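Local coordinates for protein putative hydrolase (Burkholderia cenocepacia, PDB 4X00) that is probably a hydrolase of the alpha/beta-hydrolase fold, thought to act as an aryl esterase, its true substrate not established, at residues 57-62 / 268-273; 121-126 / 208-213; 138-143 / 236-241. All coordinates share one frame; numbering follows the deposited sequence. Where two conformers were deposited one is given.

Contact 1 (57-62 / 268-273); sequences PRLQHY and RFNRDL. With EDO (1,2-ethanediol), chain H.
Leu59 reaches across to helix 266-280 and lays its CD1 methyl against the amide of Asn270, 3.8 Å from Asn270 CG; the two side chains meet at about a right angle. CD1 is almost equally close to Asn270 OD1 and ND2, so the methyl sits over the middle of the amide group. CG of Leu59 is anti to its carbonyl carbon and beside the backbone N (chi1 -65°), and an extended second torsion (chi2 -179°) carries the isobutyl fork toward the helix, where CD2 comes to 4.0 Å from Asn270 O. One helical turn on, Leu273 CD2 makes a looser apolar contact with Leu59 CD1 at 4.5 Å, and Leu273 itself continues inward onto Phe39 and Val134 of the central sheet. The Asn270 amide is held from both ends by the 51-56 region: OD1 accepts from Gln53 NE2, while ND2 donates to Asp56 OD2 and the carbonyl of Lys52. On the loop side, a type I turn from Leu59 to Tyr62 is closed by Tyr62 N to Leu59 O, 3.1 Å. Away from Leu59, an ethanediol, probably from the crystallisation liquor, takes a bond on O2 from Arg268 NE (2.8 Å) and gives one from O2 to Asp272 OD2 (2.6 Å). Arg271 NH2 donates to Asp272 OD1, 3.1 Å away, as part of a salt bridge. The chemistry is thus divided: a buried leucine meets an amide already engaged, the Asp56 carboxylate among its partners, while the helix's own Arg268, Arg271 and Asp272 gather away from the leucine.

Contact 2 (121-126 / 208-213); sequences YLAAYG and TVEAAK
The end of helix 113-125 passes the start of helix 211-216 with the CA atoms of Ala123 and Lys213 5.4 Å apart, shortly before the first helix ends at Tyr125 and Gly126 leaves helical geometry with a positive phi. Ala123 points its methyl into the angle between Glu210 and Lys213. Its CB touches Glu210 CB at 3.6 Å, and the glutamate then runs on past the methyl, with CD still 4.1 Å from Ala123 CB. From the other residue the aliphatic chain of Lys213 comes alongside: CD lies 4.0 Å from Ala123 CB and CE 3.4 Å from Ala123 O. With CG anti to the backbone N (chi1 -178°) and every later torsion extended, the lysine lies stretched past the alanine and brings NZ to 3.5 Å from Ala123 O. Glu210, at the N-cap position of helix 211-216, centres an inverse gamma turn, closed by a weak bond from Ala211 N to Val209 O. Asn120 ties the same strip to the first helix: its OD1 accepts from Glu210 N and its ND2 donates to the carbonyl of Thr208. Helix 113-125 directly follows the probable nucleophile elbow of the alpha/beta-hydrolase fold, and its far end is joined here to helix 211-216. This surface contact is plain aliphatic packing beside the polar clamp of Asn120, with the charged ends of two exposed residues close by.

Contact 3 (138-143 / 236-241); sequences GVIELK and KPSIAR
The Arg241 guanidinium presents its edge to the carboxylate of Glu141, and the two planes are turned 40° from each other. NE and NH2 grip side-on, one to each oxygen. Arg241 NH2 donates to Glu141 OE2 at 2.9 Å, nearly straight, in the guanidinium plane and on the syn side of the oxygen. Arg241 NE meets Glu141 OE1, also at 2.9 Å, from well above the carboxylate plane; the twist shows at both oxygens, more strongly at OE1. Glu141 OE1 has a second donor in Gln146 NE2. In Arg241, chi1 (174°) sets CG anti to the backbone N, 4.0 Å from Ile140 CG2, and the bend at chi2 (62°) swings CD and the guanidinium toward Glu141. Ile140 packs its other branch on the helix, CG1 lying 3.5 Å from Ser238 O and close to Ser238 CB. A water joins the segments behind this packing: it accepts from Ile140 N at 2.8 Å and donates to Glu141 O and to Ser238 OG, an oxygen also linked to the carbonyl of Lys234. It thus gives partners to Ile140 N, in a buried residue, and to Glu141 O, where the loop lacks regular structure. The loop follows strand 132-136, and Val139 shares a backbone bond with Ser112. That serine lies on a GxSxG turn resembling the nucleophile elbow of alpha/beta hydrolases and probably forms a triad with Asp230 and His259. Ser238 lies near those residues without touching them. A loop leaving a central strand and braced by a bidentate salt bridge to helix 235-245 thus borders the probable active site of this fold.

From the N terminus, the chain first passes residues 57-62, in the loop before strand 63-67; their partner in contact 1 lies on the final helix, 266-280, so contact 1 closes a loop of some 200 residues and encloses both other contacts. Contact 2 then joins the end of helix 113-125 to the start of helix 211-216, and contact 3 joins the loop after strand 132-136 to helix 235-245. Their segments alternate along the chain, so contacts 2 and 3 cross. They also touch: Ala211 CB lies 3.3 Å from Ile140 O. Contact 1 stands apart, its centre about 26 Å from that of contact 3.

Contact 1 (57-62 / 268-273)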
loop_
_atom_site.group_PDB
_atom_site.type_symbol
_atom_site.label_atom_id
_atom_site.label_comp_id
_atom_site.label_asym_id
_atom_site.label_seq_id
_atom_site.Cartn_x
_atom_site.Cartn_y
_atom_site.Cartn_z
ATOM N N PRO A 57 8.911 -16.092 -10.651
ATOM C CA PRO A 57 9.481 -17.318 -10.082
ATOM C C PRO A 57 10.502 -17.025 -8.982
ATOM O O PRO A 57 10.637 -17.808 -8.025
ATOM C CB PRO A 57 10.158 -17.979 -11.283
ATOM C CG PRO A 57 9.458 -17.471 -12.453
ATOM C CD PRO A 57 8.974 -16.080 -12.127
ATOM N N ARG A 58 11.208 -15.910 -9.122
ATOM C CA ARG A 58 12.304 -15.564 -8.206
ATOM C C ARG A 58 11.818 -15.134 -6.819
ATOM O O ARG A 58 12.610 -15.034 -5.886
ATOM C CB ARG A 58 13.174 -14.460 -8.801
ATOM N N LEU A 59 10.518 -14.892 -6.673
ATOM C CA LEU A 59 9.955 -14.573 -5.369
ATOM C C LEU A 59 9.178 -15.735 -4.757
ATOM O O LEU A 59 8.664 -15.600 -3.652
ATOM C CB LEU A 59 9.030 -13.368 -5.470
ATOM C CG LEU A 59 9.694 -12.041 -5.862
ATOM C CD1 LEU A 59 8.676 -10.937 -5.900
ATOM C CD2 LEU A 59 10.803 -11.691 -4.854
ATOM N N GLN A 60 9.107 -16.868 -5.445
ATOM C CA GLN A 60 8.229 -18.002 -5.116
ATOM C C GLN A 60 8.646 -18.791 -3.885
ATOM O O GLN A 60 7.897 -19.652 -3.406
ATOM C CB GLN A 60 8.152 -18.982 -6.298
ATOM C CG GLN A 60 7.447 -18.432 -7.512
ATOM C CD GLN A 60 6.124 -17.776 -7.169
ATOM O OE1 GLN A 60 5.209 -18.420 -6.639
ATOM N NE2 GLN A 60 6.021 -16.482 -7.451
ATOM N N HIS A 61 9.875 -18.576 -3.413
ATOM C CA HIS A 61 10.315 -19.276 -2.204
ATOM C C HIS A 61 9.918 -18.493 -0.968
ATOM O O HIS A 61 10.130 -18.967 0.154
ATOM C CB HIS A 61 11.819 -19.508 -2.210
ATOM C CG HIS A 61 12.590 -18.239 -2.318
ATOM N ND1 HIS A 61 12.399 -17.334 -3.348
ATOM C CD2 HIS A 61 13.510 -17.689 -1.496
ATOM C CE1 HIS A 61 13.183 -16.291 -3.158
ATOM N NE2 HIS A 61 13.876 -16.486 -2.048
ATOM N N TYR A 62 9.334 -17.309 -1.161
ATOM C CA TYR A 62 8.738 -16.582 -0.039
ATOM C C TYR A 62 7.275 -16.946 0.096
ATOM O O TYR A 62 6.678 -17.433 -0.863
ATOM C CB TYR A 62 8.835 -15.071 -0.225
ATOM C CG TYR A 62 10.256 -14.594 -0.341
ATOM C CD1 TYR A 62 11.151 -14.769 0.710
ATOM C CD2 TYR A 62 10.691 -13.949 -1.484
ATOM C CE1 TYR A 62 12.491 -14.335 0.595
ATOM C CE2 TYR A 62 12.004 -13.504 -1.610
ATOM C CZ TYR A 62 12.898 -13.696 -0.553
ATOM O OH TYR A 62 14.209 -13.273 -0.657
ATOM N N ARG A 268 13.371 -4.697 -11.681
ATOM C CA ARG A 268 14.149 -3.951 -10.703
ATOM C C ARG A 268 13.494 -3.987 -9.322
ATOM O O ARG A 268 14.160 -4.250 -8.307
ATOM C CB ARG A 268 14.326 -2.510 -11.181
ATOM C CG ARG A 268 15.081 -1.605 -10.254
ATOM C CD ARG A 268 15.095 -0.199 -10.818
ATOM N NE ARG A 268 15.850 0.732 -9.995
ATOM C CZ ARG A 268 15.936 2.026 -10.268
ATOM N NH1 ARG A 268 15.321 2.527 -11.371
ATOM N NH2 ARG A 268 16.666 2.820 -9.483
ATOM N N PHE A 269 12.178 -3.789 -9.285
ATOM C CA PHE A 269 11.481 -3.796 -8.006
ATOM C C PHE A 269 11.624 -5.138 -7.308
ATOM O O PHE A 269 11.889 -5.188 -6.107
ATOM C CB PHE A 269 10.006 -3.448 -8.213
ATOM C CG PHE A 269 9.235 -3.396 -6.919
ATOM C CD1 PHE A 269 9.219 -2.237 -6.164
ATOM C CD2 PHE A 269 8.610 -4.532 -6.430
ATOM C CE1 PHE A 269 8.555 -2.192 -4.947
ATOM C CE2 PHE A 269 7.935 -4.486 -5.208
ATOM C CZ PHE A 269 7.949 -3.335 -4.467
ATOM N N ASN A 270 11.436 -6.223 -8.055
ATOM C CA ASN A 270 11.475 -7.543 -7.438
ATOM C C ASN A 270 12.873 -7.881 -6.957
ATOM O O ASN A 270 13.035 -8.589 -5.954
ATOM C CB ASN A 270 10.983 -8.605 -8.413
ATOM C CG ASN A 270 9.509 -8.462 -8.712
ATOM O OD1 ASN A 270 8.811 -7.673 -8.060
ATOM N ND2 ASN A 270 9.019 -9.251 -9.660
ATOM N N ARG A 271 13.886 -7.419 -7.694
ATOM C CA ARG A 271 15.272 -7.542 -7.248
ATOM C C ARG A 271 15.488 -6.779 -5.931
ATOM O O ARG A 271 16.005 -7.330 -4.952
ATOM C CB ARG A 271 16.204 -7.000 -8.346
ATOM C CG ARG A 271 17.682 -7.229 -8.018
ATOM C CD ARG A 271 18.580 -6.296 -8.860
ATOM N NE ARG A 271 18.479 -4.927 -8.373
ATOM C CZ ARG A 271 18.441 -3.827 -9.138
ATOM N NH1 ARG A 271 18.542 -3.913 -10.464
ATOM N NH2 ARG A 271 18.297 -2.632 -8.579
ATOM N N ASP A 272 15.073 -5.506 -5.896
ATOM C CA ASP A 272 15.220 -4.722 -4.671
ATOM C C ASP A 272 14.459 -5.340 -3.502
ATOM O O ASP A 272 14.956 -5.348 -2.370
ATOM C CB ASP A 272 14.734 -3.293 -4.916
ATOM C CG ASP A 272 15.712 -2.449 -5.710
ATOM O OD1 ASP A 272 16.921 -2.803 -5.834
ATOM O OD2 ASP A 272 15.274 -1.391 -6.192
ATOM N N LEU A 273 13.260 -5.852 -3.761
ATOM C CA LEU A 273 12.451 -6.429 -2.688
ATOM C C LEU A 273 13.104 -7.687 -2.149
ATOM O O LEU A 273 13.269 -7.844 -0.921
ATOM C CB LEU A 273 11.034 -6.724 -3.190
ATOM C CG LEU A 273 10.153 -7.457 -2.173
ATOM C CD1 LEU A 273 10.022 -6.650 -0.842
ATOM C CD2 LEU A 273 8.770 -7.727 -2.773
HETATM C C1 EDO H . 18.414 1.954 -7.097
HETATM O O1 EDO H . 19.148 1.654 -8.307
HETATM C C2 EDO H . 17.660 0.744 -6.552
HETATM O O2 EDO H . 17.022 -0.005 -7.591
#

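Contact 2 (121-126 / 208-213)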
loop_
_atom_site.group_PDB
_atom_site.type_symbol
_atom_site.label_atom_id
_atom_site.label_comp_id
_atom_site.label_asym_id
_atom_site.label_seq_id
_atom_site.Cartn_x
_atom_site.Cartn_y
_atom_site.Cartn_z
ATOM N N TYR A 121 0.126 1.017 11.858
ATOM C CA TYR A 121 0.443 -0.247 12.496
ATOM C C TYR A 121 1.657 -0.111 13.420
ATOM O O TYR A 121 1.618 -0.553 14.581
ATOM C CB TYR A 121 0.681 -1.334 11.427
ATOM C CG TYR A 121 1.181 -2.623 12.014
ATOM C CD1 TYR A 121 0.288 -3.556 12.544
ATOM C CD2 TYR A 121 2.543 -2.882 12.109
ATOM C CE1 TYR A 121 0.747 -4.742 13.113
ATOM C CE2 TYR A 121 3.003 -4.061 12.663
ATOM C CZ TYR A 121 2.112 -4.980 13.190
ATOM O OH TYR A 121 2.605 -6.152 13.748
ATOM N N LEU A 122 2.721 0.518 12.919
ATOM C CA LEU A 122 3.904 0.759 13.752
ATOM C C LEU A 122 3.548 1.587 14.978
ATOM O O LEU A 122 4.036 1.314 16.079
ATOM C CB LEU A 122 4.974 1.471 12.938
ATOM C CG LEU A 122 5.637 0.582 11.888
ATOM C CD1 LEU A 122 6.532 1.449 11.010
ATOM C CD2 LEU A 122 6.457 -0.572 12.515
ATOM N N ALA A 123 2.687 2.587 14.819
ATOM C CA ALA A 123 2.354 3.445 15.966
ATOM C C ALA A 123 1.619 2.662 17.047
ATOM O O ALA A 123 1.877 2.827 18.249
ATOM C CB ALA A 123 1.520 4.636 15.502
ATOM N N ALA A 124 0.704 1.797 16.621
ATOM C CA ALA A 124 -0.150 1.096 17.580
ATOM C C ALA A 124 0.495 -0.168 18.159
ATOM O O ALA A 124 0.268 -0.506 19.333
ATOM C CB ALA A 124 -1.486 0.738 16.916
ATOM N N TYR A 125 1.294 -0.859 17.345
ATOM C CA TYR A 125 1.761 -2.198 17.699
ATOM C C TYR A 125 3.274 -2.282 17.834
ATOM O O TYR A 125 3.780 -3.264 18.361
ATOM C CB TYR A 125 1.293 -3.219 16.649
ATOM C CG TYR A 125 -0.207 -3.418 16.636
ATOM C CD1 TYR A 125 -0.800 -4.348 17.468
ATOM C CD2 TYR A 125 -1.022 -2.687 15.785
ATOM C CE1 TYR A 125 -2.179 -4.536 17.461
ATOM C CE2 TYR A 125 -2.394 -2.870 15.777
ATOM C CZ TYR A 125 -2.964 -3.796 16.615
ATOM O OH TYR A 125 -4.347 -3.982 16.617
ATOM N N GLY A 126 3.990 -1.275 17.330
ATOM C CA GLY A 126 5.437 -1.340 17.249
ATOM C C GLY A 126 5.888 -2.357 16.225
ATOM O O GLY A 126 5.080 -2.887 15.472
ATOM N N THR A 208 -6.564 9.486 9.980
ATOM C CA THR A 208 -5.423 9.850 10.793
ATOM C C THR A 208 -4.201 9.015 10.386
ATOM O O THR A 208 -4.337 7.844 10.021
ATOM C CB THR A 208 -5.730 9.663 12.290
ATOM O OG1 THR A 208 -6.182 8.328 12.527
ATOM C CG2 THR A 208 -6.834 10.633 12.730
ATOM N N VAL A 209 -3.026 9.642 10.402
ATOM C CA VAL A 209 -1.780 8.938 10.068
ATOM C C VAL A 209 -0.725 9.292 11.104
ATOM O O VAL A 209 -0.268 10.439 11.173
ATOM C CB VAL A 209 -1.255 9.301 8.661
ATOM C CG1 VAL A 209 -0.004 8.465 8.321
ATOM C CG2 VAL A 209 -2.331 9.064 7.612
ATOM N N GLU A 210 -0.331 8.317 11.915
ATOM C CA GLU A 210 0.657 8.575 12.961
ATOM C C GLU A 210 2.059 8.262 12.458
ATOM O O GLU A 210 2.755 7.385 12.981
ATOM C CB GLU A 210 0.330 7.765 14.201
ATOM C CG GLU A 210 -1.037 8.151 14.757
ATOM C CD GLU A 210 -1.322 7.528 16.098
ATOM O OE1 GLU A 210 -2.282 6.732 16.189
ATOM O OE2 GLU A 210 -0.600 7.842 17.058
ATOM N N ALA A 211 2.470 8.986 11.421
ATOM C CA ALA A 211 3.779 8.753 10.824
ATOM C C ALA A 211 4.909 9.087 11.796
ATOM O O ALA A 211 5.886 8.356 11.886
ATOM C CB ALA A 211 3.916 9.554 9.558
ATOM N N ALA A 212 4.807 10.203 12.507
ATOM C CA ALA A 212 5.890 10.606 13.386
ATOM C C ALA A 212 6.125 9.554 14.451
ATOM O O ALA A 212 7.264 9.113 14.676
ATOM C CB ALA A 212 5.581 11.935 14.008
ATOM N N LYS A 213 5.048 9.109 15.085
ATOM C CA LYS A 213 5.180 8.088 16.116
ATOM C C LYS A 213 5.638 6.738 15.533
ATOM O O LYS A 213 6.568 6.126 16.043
ATOM C CB LYS A 213 3.856 7.932 16.865
ATOM C CG LYS A 213 3.881 6.920 17.996
ATOM C CD LYS A 213 2.531 6.808 18.691
ATOM C CE LYS A 213 2.592 5.757 19.798
ATOM N NZ LYS A 213 1.251 5.482 20.364
#

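Contact 3 (138-143 / 236-241)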
loop_
_atom_site.group_PDB
_atom_site.type_symbol
_atom_site.label_atom_id
_atom_site.label_comp_id
_atom_site.label_asym_id
_atom_site.label_seq_id
_atom_site.Cartn_x
_atom_site.Cartn_y
_atom_site.Cartn_z
ATOM N N GLY A 138 5.093 5.461 -0.682
ATOM C CA GLY A 138 4.211 5.542 0.458
ATOM C C GLY A 138 3.787 6.940 0.826
ATOM O O GLY A 138 4.561 7.926 0.752
ATOM N N VAL A 139 2.523 7.049 1.228
ATOM C CA VAL A 139 2.130 8.231 1.956
ATOM C C VAL A 139 2.904 8.259 3.259
ATOM O O VAL A 139 2.935 7.255 3.973
ATOM C CB VAL A 139 0.614 8.249 2.225
ATOM C CG1 VAL A 139 0.262 9.371 3.256
ATOM C CG2 VAL A 139 -0.130 8.458 0.912
ATOM N N ILE A 140 3.523 9.401 3.559
ATOM C CA ILE A 140 4.181 9.622 4.842
ATOM C C ILE A 140 3.195 10.450 5.661
ATOM O O ILE A 140 2.559 9.935 6.583
ATOM C CB ILE A 140 5.559 10.300 4.682
ATOM C CG1 ILE A 140 6.467 9.425 3.792
ATOM C CG2 ILE A 140 6.182 10.554 6.052
ATOM C CD1 ILE A 140 6.645 7.959 4.288
ATOM N N GLU A 141 3.002 11.712 5.284
ATOM C CA GLU A 141 1.873 12.481 5.807
ATOM C C GLU A 141 1.055 13.028 4.671
ATOM O O GLU A 141 1.575 13.291 3.585
ATOM C CB GLU A 141 2.347 13.632 6.706
ATOM C CG GLU A 141 3.060 13.117 7.945
ATOM C CD GLU A 141 3.873 14.163 8.667
ATOM O OE1 GLU A 141 4.486 15.022 7.998
ATOM O OE2 GLU A 141 3.897 14.119 9.926
ATOM N N LEU A 142 -0.233 13.216 4.933
ATOM C CA LEU A 142 -1.131 13.810 3.961
ATOM C C LEU A 142 -1.122 15.324 4.127
ATOM O O LEU A 142 -2.009 15.885 4.759
ATOM C CB LEU A 142 -2.535 13.247 4.134
ATOM C CG LEU A 142 -2.680 11.753 3.879
ATOM C CD1 LEU A 142 -4.012 11.253 4.442
ATOM C CD2 LEU A 142 -2.606 11.485 2.382
ATOM N N LYS A 143 -0.084 15.968 3.597
ATOM C CA LYS A 143 0.149 17.402 3.770
ATOM C C LYS A 143 0.533 17.969 2.403
ATOM O O LYS A 143 1.102 17.256 1.580
ATOM C CB LYS A 143 1.263 17.671 4.810
ATOM N N LYS A 236 10.663 13.291 -3.290
ATOM C CA LYS A 236 11.763 13.754 -2.454
ATOM C C LYS A 236 11.287 14.362 -1.120
ATOM O O LYS A 236 11.873 14.067 -0.085
ATOM C CB LYS A 236 12.651 14.730 -3.232
ATOM C CG LYS A 236 13.411 14.024 -4.352
ATOM C CD LYS A 236 14.363 14.976 -5.044
ATOM C CE LYS A 236 15.155 14.258 -6.121
ATOM N NZ LYS A 236 16.158 15.169 -6.714
ATOM N N PRO A 237 10.204 15.160 -1.117
ATOM C CA PRO A 237 9.795 15.701 0.185
ATOM C C PRO A 237 9.269 14.623 1.136
ATOM O O PRO A 237 9.493 14.730 2.333
ATOM C CB PRO A 237 8.694 16.700 -0.190
ATOM C CG PRO A 237 9.072 17.144 -1.595
ATOM C CD PRO A 237 9.583 15.890 -2.243
ATOM N N SER A 238 8.610 13.593 0.616
ATOM C CA SER A 238 8.143 12.516 1.474
ATOM C C SER A 238 9.320 11.741 2.061
ATOM O O SER A 238 9.331 11.431 3.253
ATOM C CB SER A 238 7.222 11.601 0.686
ATOM O OG SER A 238 6.006 12.279 0.406
ATOM N N ILE A 239 10.296 11.408 1.215
ATOM C CA ILE A 239 11.493 10.717 1.675
ATOM C C ILE A 239 12.209 11.551 2.727
ATOM O O ILE A 239 12.611 11.029 3.771
ATOM C CB ILE A 239 12.428 10.398 0.497
ATOM C CG1 ILE A 239 11.822 9.280 -0.354
ATOM C CG2 ILE A 239 13.819 9.937 1.017
ATOM C CD1 ILE A 239 12.484 9.126 -1.700
ATOM N N ALA A 240 12.328 12.852 2.488
ATOM C CA ALA A 240 13.062 13.713 3.411
ATOM C C ALA A 240 12.335 13.808 4.748
ATOM O O ALA A 240 12.973 13.774 5.804
ATOM C CB ALA A 240 13.282 15.107 2.802
ATOM N N ARG A 241 11.010 13.898 4.724
ATOM C CA ARG A 241 10.246 13.931 5.961
ATOM C C ARG A 241 10.423 12.625 6.731
ATOM O O ARG A 241 10.658 12.641 7.933
ATOM C CB ARG A 241 8.762 14.178 5.668
ATOM C CG ARG A 241 7.872 14.082 6.889
ATOM C CD ARG A 241 8.197 15.102 7.961
ATOM N NE ARG A 241 7.171 15.020 8.993
ATOM C CZ ARG A 241 7.357 15.281 10.282
ATOM N NH1 ARG A 241 8.547 15.654 10.741
ATOM N NH2 ARG A 241 6.331 15.154 11.113
HETATM O O HOH W 1 3.439 11.616 1.826
#